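Local coordinates for aminoglycoside phosphotransferase (Alicyclobacillus acidocaldarius subsp. acidocaldarius, PDB 4PDY), which probably transfers a phosphoryl group to a small-molecule acceptor, as a member of the aminoglycoside phosphotransferase family with a protein-kinase-like fold, at residues 158-172 against 301-314. Sequence-based numbering, arbitrary orientation. Where two conformers were deposited one is given.
Sequences FQARWRDLRQMWLGA and FPYLPWRIAHARYH
Trp306 fits as a knob into a hole formed by Arg161, Asp164, Leu165 and Met168, joining helices 158-172 and 303-314 in the helical part of this kinase-like phosphotransferase fold; their axes cross at 58° and approach to 9.7 Å. Arg161 runs out along the indole. Its CB touches Phe301 CZ at 3.7 Å and also meets Trp306 CD1; CG makes a CH-pi contact over the six-membered ring, and CD continues above CE3 and CZ3. NE lies 3.5 Å from Trp306 CZ3, and the guanidinium stacks on the indole with planes 28° apart, while NH1 reaches the edge of the Tyr303 ring. With chi3 at 171° the chain stays extended to NE and carries the guanidinium along that face. The opposite face rests on His310 CB. A leucine in place of Trp306 would probably leave Arg161 without its stacking surface and Asp164 short of one donor. Met168, a selenomethionine, enters a second hole among Ala309, His310, Tyr313 and His314, its SE 3.4 Å from Ala309 O and at the edges of the Tyr313 and His314 rings. The Tyr313 hydroxyl is hydrogen-bonded to Asp182 OD1, outside the two helices. Three donors grip the Asp164 carboxylate: His314 NE2 reaches OD1 at 2.7 Å, while OD2 accepts Trp306 NE1 on its anti side at 2.9 Å and, on its syn side, a nearly straight 2.7 Å bond from His310 ND1.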
loop_
_atom_site.group_PDB
_atom_site.type_symbol
_atom_site.label_atom_id
_atom_site.label_comp_id
_atom_site.label_asym_id
_atom_site.label_seq_id
_atom_site.Cartn_x
_atom_site.Cartn_y
_atom_site.Cartn_z
ATOM N N PHE A 158 -8.285 -6.061 -12.754
ATOM C CA PHE A 158 -7.729 -5.279 -13.835
ATOM C C PHE A 158 -8.563 -5.363 -15.120
ATOM O O PHE A 158 -8.666 -4.370 -15.852
ATOM C CB PHE A 158 -6.254 -5.613 -14.044
ATOM C CG PHE A 158 -5.347 -4.962 -13.010
ATOM C CD1 PHE A 158 -5.117 -3.594 -13.030
ATOM C CD2 PHE A 158 -4.774 -5.699 -11.994
ATOM C CE1 PHE A 158 -4.307 -2.981 -12.082
ATOM C CE2 PHE A 158 -3.963 -5.099 -11.041
ATOM C CZ PHE A 158 -3.725 -3.746 -11.093
ATOM N N GLN A 159 -9.171 -6.531 -15.392
ATOM C CA GLN A 159 -10.069 -6.636 -16.535
ATOM C C GLN A 159 -11.233 -5.646 -16.412
ATOM O O GLN A 159 -11.605 -4.980 -17.374
ATOM C CB GLN A 159 -10.593 -8.052 -16.679
ATOM C CG GLN A 159 -11.532 -8.210 -17.847
ATOM C CD GLN A 159 -11.878 -9.650 -18.060
ATOM O OE1 GLN A 159 -12.482 -10.292 -17.199
ATOM N NE2 GLN A 159 -11.454 -10.178 -19.186
ATOM N N ALA A 160 -11.794 -5.548 -15.210
ATOM C CA ALA A 160 -12.900 -4.639 -14.967
ATOM C C ALA A 160 -12.464 -3.182 -15.138
ATOM O O ALA A 160 -13.176 -2.372 -15.733
ATOM C CB ALA A 160 -13.464 -4.868 -13.570
ATOM N N ARG A 161 -11.266 -2.879 -14.650
ATOM C CA ARG A 161 -10.712 -1.520 -14.788
ATOM C C ARG A 161 -10.482 -1.149 -16.254
ATOM O O ARG A 161 -10.761 -0.028 -16.676
ATOM C CB ARG A 161 -9.421 -1.356 -13.979
ATOM C CG ARG A 161 -9.687 -1.428 -12.483
ATOM C CD ARG A 161 -8.400 -1.527 -11.695
ATOM N NE ARG A 161 -8.665 -1.382 -10.261
ATOM C CZ ARG A 161 -7.746 -1.566 -9.323
ATOM N NH1 ARG A 161 -6.509 -1.919 -9.659
ATOM N NH2 ARG A 161 -8.059 -1.393 -8.043
ATOM N N TRP A 162 -10.018 -2.123 -17.045
ATOM C CA TRP A 162 -9.820 -1.869 -18.462
ATOM C C TRP A 162 -11.173 -1.571 -19.151
ATOM O O TRP A 162 -11.308 -0.628 -19.929
ATOM C CB TRP A 162 -9.130 -3.066 -19.149
ATOM C CG TRP A 162 -9.283 -3.047 -20.655
ATOM C CD1 TRP A 162 -9.821 -4.033 -21.438
ATOM C CD2 TRP A 162 -8.971 -1.965 -21.531
ATOM N NE1 TRP A 162 -9.844 -3.631 -22.754
ATOM C CE2 TRP A 162 -9.337 -2.359 -22.836
ATOM C CE3 TRP A 162 -8.433 -0.684 -21.333
ATOM C CZ2 TRP A 162 -9.150 -1.532 -23.947
ATOM C CZ3 TRP A 162 -8.257 0.145 -22.434
ATOM C CH2 TRP A 162 -8.619 -0.285 -23.730
ATOM N N ARG A 163 -12.168 -2.402 -18.867
ATOM C CA ARG A 163 -13.488 -2.207 -19.446
ATOM C C ARG A 163 -14.055 -0.837 -19.085
ATOM O O ARG A 163 -14.615 -0.143 -19.917
ATOM C CB ARG A 163 -14.431 -3.325 -19.004
ATOM C CG ARG A 163 -14.080 -4.652 -19.658
ATOM C CD ARG A 163 -14.832 -5.816 -19.060
ATOM N NE ARG A 163 -14.611 -7.022 -19.862
ATOM C CZ ARG A 163 -14.902 -8.258 -19.477
ATOM N NH1 ARG A 163 -15.420 -8.493 -18.274
ATOM N NH2 ARG A 163 -14.656 -9.268 -20.299
ATOM N N ASP A 164 -13.823 -0.422 -17.841
ATOM C CA ASP A 164 -14.248 0.901 -17.369
ATOM C C ASP A 164 -13.525 2.026 -18.121
ATOM O O ASP A 164 -14.140 2.965 -18.629
ATOM C CB ASP A 164 -13.955 0.965 -15.875
ATOM C CG ASP A 164 -14.513 2.211 -15.193
ATOM O OD1 ASP A 164 -15.534 2.768 -15.619
ATOM O OD2 ASP A 164 -13.891 2.637 -14.197
ATOM N N LEU A 165 -12.200 1.901 -18.207
ATOM C CA LEU A 165 -11.386 2.900 -18.877
ATOM C C LEU A 165 -11.833 3.108 -20.333
ATOM O O LEU A 165 -11.976 4.240 -20.780
ATOM C CB LEU A 165 -9.905 2.536 -18.797
ATOM C CG LEU A 165 -8.897 3.541 -19.372
ATOM C CD1 LEU A 165 -9.067 4.937 -18.766
ATOM C CD2 LEU A 165 -7.489 3.019 -19.137
ATOM N N ARG A 166 -12.051 2.013 -21.064
ATOM C CA ARG A 166 -12.509 2.091 -22.445
ATOM C C ARG A 166 -13.872 2.784 -22.557
ATOM O O ARG A 166 -14.077 3.628 -23.427
ATOM C CB ARG A 166 -12.574 0.688 -23.038
ATOM C CG ARG A 166 -12.531 0.642 -24.551
ATOM C CD ARG A 166 -12.521 -0.808 -25.002
ATOM N NE ARG A 166 -13.488 -1.612 -24.260
ATOM C CZ ARG A 166 -13.651 -2.922 -24.428
ATOM N NH1 ARG A 166 -12.894 -3.567 -25.297
ATOM N NH2 ARG A 166 -14.552 -3.587 -23.717
ATOM N N GLN A 167 -14.796 2.434 -21.666
ATOM C CA GLN A 167 -16.103 3.083 -21.646
ATOM C C GLN A 167 -15.999 4.568 -21.353
ATOM O O GLN A 167 -16.682 5.360 -21.979
ATOM C CB GLN A 167 -17.051 2.406 -20.658
ATOM C CG GLN A 167 -17.590 1.074 -21.151
ATOM C CD GLN A 167 -18.199 1.153 -22.549
ATOM O OE1 GLN A 167 -19.046 2.013 -22.825
ATOM N NE2 GLN A 167 -17.762 0.251 -23.450
HETATM N N MSE A 168 -15.119 4.938 -20.425
HETATM C CA MSE A 168 -14.940 6.344 -20.048
HETATM C C MSE A 168 -14.422 7.158 -21.197
HETATM O O MSE A 168 -14.943 8.218 -21.451
HETATM C CB MSE A 168 -14.053 6.476 -18.823
HETATM C CG MSE A 168 -14.858 5.919 -17.653
HETATM SE SE MSE A 168 -13.937 6.236 -15.991
HETATM C CE MSE A 168 -12.423 5.018 -16.153
ATOM N N TRP A 169 -13.441 6.678 -21.967
ATOM C CA TRP A 169 -13.000 7.534 -23.069
ATOM C C TRP A 169 -13.984 7.536 -24.247
ATOM O O TRP A 169 -14.073 8.524 -24.963
ATOM C CB TRP A 169 -11.551 7.328 -23.485
ATOM C CG TRP A 169 -11.236 6.107 -24.218
ATOM C CD1 TRP A 169 -11.843 5.622 -25.355
ATOM C CD2 TRP A 169 -10.179 5.209 -23.918
ATOM N NE1 TRP A 169 -11.228 4.468 -25.762
ATOM C CE2 TRP A 169 -10.204 4.183 -24.900
ATOM C CE3 TRP A 169 -9.202 5.168 -22.926
ATOM C CZ2 TRP A 169 -9.290 3.137 -24.907
ATOM C CZ3 TRP A 169 -8.288 4.123 -22.942
ATOM C CH2 TRP A 169 -8.348 3.119 -23.916
ATOM N N LEU A 170 -14.758 6.467 -24.417
ATOM C CA LEU A 170 -15.868 6.507 -25.365
ATOM C C LEU A 170 -16.885 7.573 -24.961
ATOM O O LEU A 170 -17.384 8.333 -25.800
ATOM C CB LEU A 170 -16.549 5.145 -25.476
ATOM C CG LEU A 170 -15.706 4.025 -26.100
ATOM C CD1 LEU A 170 -16.446 2.699 -25.977
ATOM C CD2 LEU A 170 -15.351 4.317 -27.558
ATOM N N GLY A 171 -17.160 7.655 -23.665
ATOM C CA GLY A 171 -18.064 8.683 -23.162
ATOM C C GLY A 171 -17.514 10.072 -23.441
ATOM O O GLY A 171 -18.255 10.977 -23.833
ATOM N N ALA A 172 -16.215 10.256 -23.225
ATOM C CA ALA A 172 -15.607 11.570 -23.406
ATOM C C ALA A 172 -15.624 11.961 -24.883
ATOM O O ALA A 172 -15.809 13.120 -25.234
ATOM C CB ALA A 172 -14.186 11.600 -22.860
ATOM N N PHE A 301 -0.117 -2.013 -16.247
ATOM C CA PHE A 301 -1.494 -1.516 -16.354
ATOM C C PHE A 301 -1.519 -0.007 -16.076
ATOM O O PHE A 301 -0.863 0.427 -15.119
ATOM C CB PHE A 301 -2.422 -2.174 -15.351
ATOM C CG PHE A 301 -3.854 -1.930 -15.661
ATOM C CD1 PHE A 301 -4.554 -2.778 -16.529
ATOM C CD2 PHE A 301 -4.495 -0.815 -15.138
ATOM C CE1 PHE A 301 -5.869 -2.522 -16.837
ATOM C CE2 PHE A 301 -5.813 -0.553 -15.451
ATOM C CZ PHE A 301 -6.506 -1.405 -16.300
ATOM N N PRO A 302 -2.263 0.779 -16.865
ATOM C CA PRO A 302 -2.363 2.232 -16.640
ATOM C C PRO A 302 -3.323 2.579 -15.485
ATOM O O PRO A 302 -4.416 3.112 -15.675
ATOM C CB PRO A 302 -2.839 2.760 -17.995
ATOM C CG PRO A 302 -3.701 1.657 -18.524
ATOM C CD PRO A 302 -3.052 0.368 -18.054
ATOM N N TYR A 303 -2.885 2.219 -14.295
ATOM C CA TYR A 303 -3.686 2.336 -13.097
ATOM C C TYR A 303 -4.068 3.778 -12.774
ATOM O O TYR A 303 -5.202 4.055 -12.442
ATOM C CB TYR A 303 -2.893 1.768 -11.912
ATOM C CG TYR A 303 -3.545 1.981 -10.577
ATOM C CD1 TYR A 303 -4.627 1.207 -10.157
ATOM C CD2 TYR A 303 -3.070 2.974 -9.726
ATOM C CE1 TYR A 303 -5.221 1.425 -8.925
ATOM C CE2 TYR A 303 -3.648 3.186 -8.491
ATOM C CZ TYR A 303 -4.708 2.415 -8.084
ATOM O OH TYR A 303 -5.249 2.699 -6.846
ATOM N N LEU A 304 -3.107 4.686 -12.883
ATOM C CA LEU A 304 -3.408 6.060 -12.489
ATOM C C LEU A 304 -4.441 6.714 -13.422
ATOM O O LEU A 304 -5.414 7.301 -12.951
ATOM C CB LEU A 304 -2.119 6.887 -12.294
ATOM C CG LEU A 304 -2.140 8.370 -11.947
ATOM C CD1 LEU A 304 -0.934 8.734 -11.087
ATOM C CD2 LEU A 304 -2.098 9.164 -13.239
ATOM N N PRO A 305 -4.237 6.632 -14.750
ATOM C CA PRO A 305 -5.296 7.147 -15.618
ATOM C C PRO A 305 -6.670 6.526 -15.342
ATOM O O PRO A 305 -7.678 7.233 -15.365
ATOM C CB PRO A 305 -4.795 6.803 -17.023
ATOM C CG PRO A 305 -3.316 6.829 -16.878
ATOM C CD PRO A 305 -3.047 6.257 -15.521
ATOM N N TRP A 306 -6.712 5.207 -15.102
ATOM C CA TRP A 306 -7.968 4.558 -14.758
ATOM C C TRP A 306 -8.560 5.209 -13.509
ATOM O O TRP A 306 -9.712 5.580 -13.481
ATOM C CB TRP A 306 -7.820 3.021 -14.575
ATOM C CG TRP A 306 -9.024 2.539 -13.907
ATOM C CD1 TRP A 306 -10.285 2.417 -14.451
ATOM C CD2 TRP A 306 -9.178 2.335 -12.501
ATOM N NE1 TRP A 306 -11.184 2.099 -13.473
ATOM C CE2 TRP A 306 -10.539 2.075 -12.262
ATOM C CE3 TRP A 306 -8.292 2.359 -11.420
ATOM C CZ2 TRP A 306 -11.021 1.790 -11.003
ATOM C CZ3 TRP A 306 -8.783 2.088 -10.175
ATOM C CH2 TRP A 306 -10.128 1.803 -9.977
ATOM N N ARG A 307 -7.740 5.303 -12.476
ATOM C CA ARG A 307 -8.252 5.760 -11.165
ATOM C C ARG A 307 -8.779 7.209 -11.212
ATOM O O ARG A 307 -9.854 7.516 -10.693
ATOM C CB ARG A 307 -7.180 5.597 -10.086
ATOM C CG ARG A 307 -7.690 5.922 -8.683
ATOM C CD ARG A 307 -6.623 5.961 -7.587
ATOM N NE ARG A 307 -5.335 6.506 -8.015
ATOM C CZ ARG A 307 -4.885 7.746 -7.796
ATOM N NH1 ARG A 307 -5.614 8.648 -7.148
ATOM N NH2 ARG A 307 -3.685 8.091 -8.249
ATOM N N ILE A 308 -8.003 8.072 -11.850
ATOM C CA ILE A 308 -8.340 9.477 -11.985
ATOM C C ILE A 308 -9.595 9.656 -12.862
ATOM O O ILE A 308 -10.526 10.375 -12.517
ATOM C CB ILE A 308 -7.160 10.263 -12.608
ATOM C CG1 ILE A 308 -5.901 10.140 -11.756
ATOM C CG2 ILE A 308 -7.536 11.712 -12.861
ATOM C CD1 ILE A 308 -4.679 10.395 -12.594
ATOM N N ALA A 309 -9.633 8.961 -14.013
ATOM C CA ALA A 309 -10.830 9.055 -14.857
ATOM C C ALA A 309 -12.068 8.466 -14.150
ATOM O O ALA A 309 -13.173 9.004 -14.265
ATOM C CB ALA A 309 -10.596 8.364 -16.194
ATOM N N HIS A 310 -11.881 7.369 -13.431
ATOM C CA HIS A 310 -12.973 6.767 -12.695
ATOM C C HIS A 310 -13.589 7.759 -11.725
ATOM O O HIS A 310 -14.802 7.934 -11.676
ATOM C CB HIS A 310 -12.544 5.496 -11.971
ATOM C CG HIS A 310 -13.664 4.804 -11.275
ATOM N ND1 HIS A 310 -14.390 3.788 -11.852
ATOM C CD2 HIS A 310 -14.213 5.006 -10.053
ATOM C CE1 HIS A 310 -15.328 3.394 -11.014
ATOM N NE2 HIS A 310 -15.252 4.122 -9.917
ATOM N N ALA A 311 -12.733 8.433 -10.960
ATOM C CA ALA A 311 -13.207 9.469 -10.032
ATOM C C ALA A 311 -13.961 10.562 -10.780
ATOM O O ALA A 311 -15.059 10.969 -10.388
ATOM C CB ALA A 311 -12.047 10.052 -9.246
ATOM N N ARG A 312 -13.386 11.021 -11.884
ATOM C CA ARG A 312 -13.978 12.132 -12.624
ATOM C C ARG A 312 -15.380 11.833 -13.137
ATOM O O ARG A 312 -16.293 12.636 -12.979
ATOM C CB ARG A 312 -13.123 12.575 -13.794
ATOM C CG ARG A 312 -13.606 13.854 -14.453
ATOM C CD ARG A 312 -12.561 14.420 -15.385
ATOM N NE ARG A 312 -12.820 15.778 -15.831
ATOM C CZ ARG A 312 -12.359 16.881 -15.222
ATOM N NH1 ARG A 312 -11.654 16.798 -14.103
ATOM N NH2 ARG A 312 -12.641 18.050 -15.763
ATOM N N TYR A 313 -15.524 10.677 -13.784
ATOM C CA TYR A 313 -16.725 10.386 -14.537
ATOM C C TYR A 313 -17.765 9.601 -13.742
ATOM O O TYR A 313 -18.953 9.681 -14.050
ATOM C CB TYR A 313 -16.344 9.640 -15.804
ATOM C CG TYR A 313 -15.460 10.439 -16.750
ATOM C CD1 TYR A 313 -15.883 11.641 -17.299
ATOM C CD2 TYR A 313 -14.221 9.954 -17.146
ATOM C CE1 TYR A 313 -15.074 12.354 -18.184
ATOM C CE2 TYR A 313 -13.425 10.650 -18.031
ATOM C CZ TYR A 313 -13.847 11.842 -18.563
ATOM O OH TYR A 313 -13.056 12.527 -19.439
ATOM N N HIS A 314 -17.338 8.826 -12.745
ATOM C CA HIS A 314 -18.284 8.133 -11.877
ATOM C C HIS A 314 -18.699 8.964 -10.672
ATOM O O HIS A 314 -19.808 8.823 -10.184
ATOM C CB HIS A 314 -17.740 6.803 -11.378
ATOM C CG HIS A 314 -17.625 5.753 -12.436
ATOM N ND1 HIS A 314 -18.544 4.732 -12.575
ATOM C CD2 HIS A 314 -16.671 5.542 -13.365
ATOM C CE1 HIS A 314 -18.171 3.955 -13.572
ATOM N NE2 HIS A 314 -17.043 4.423 -14.070
#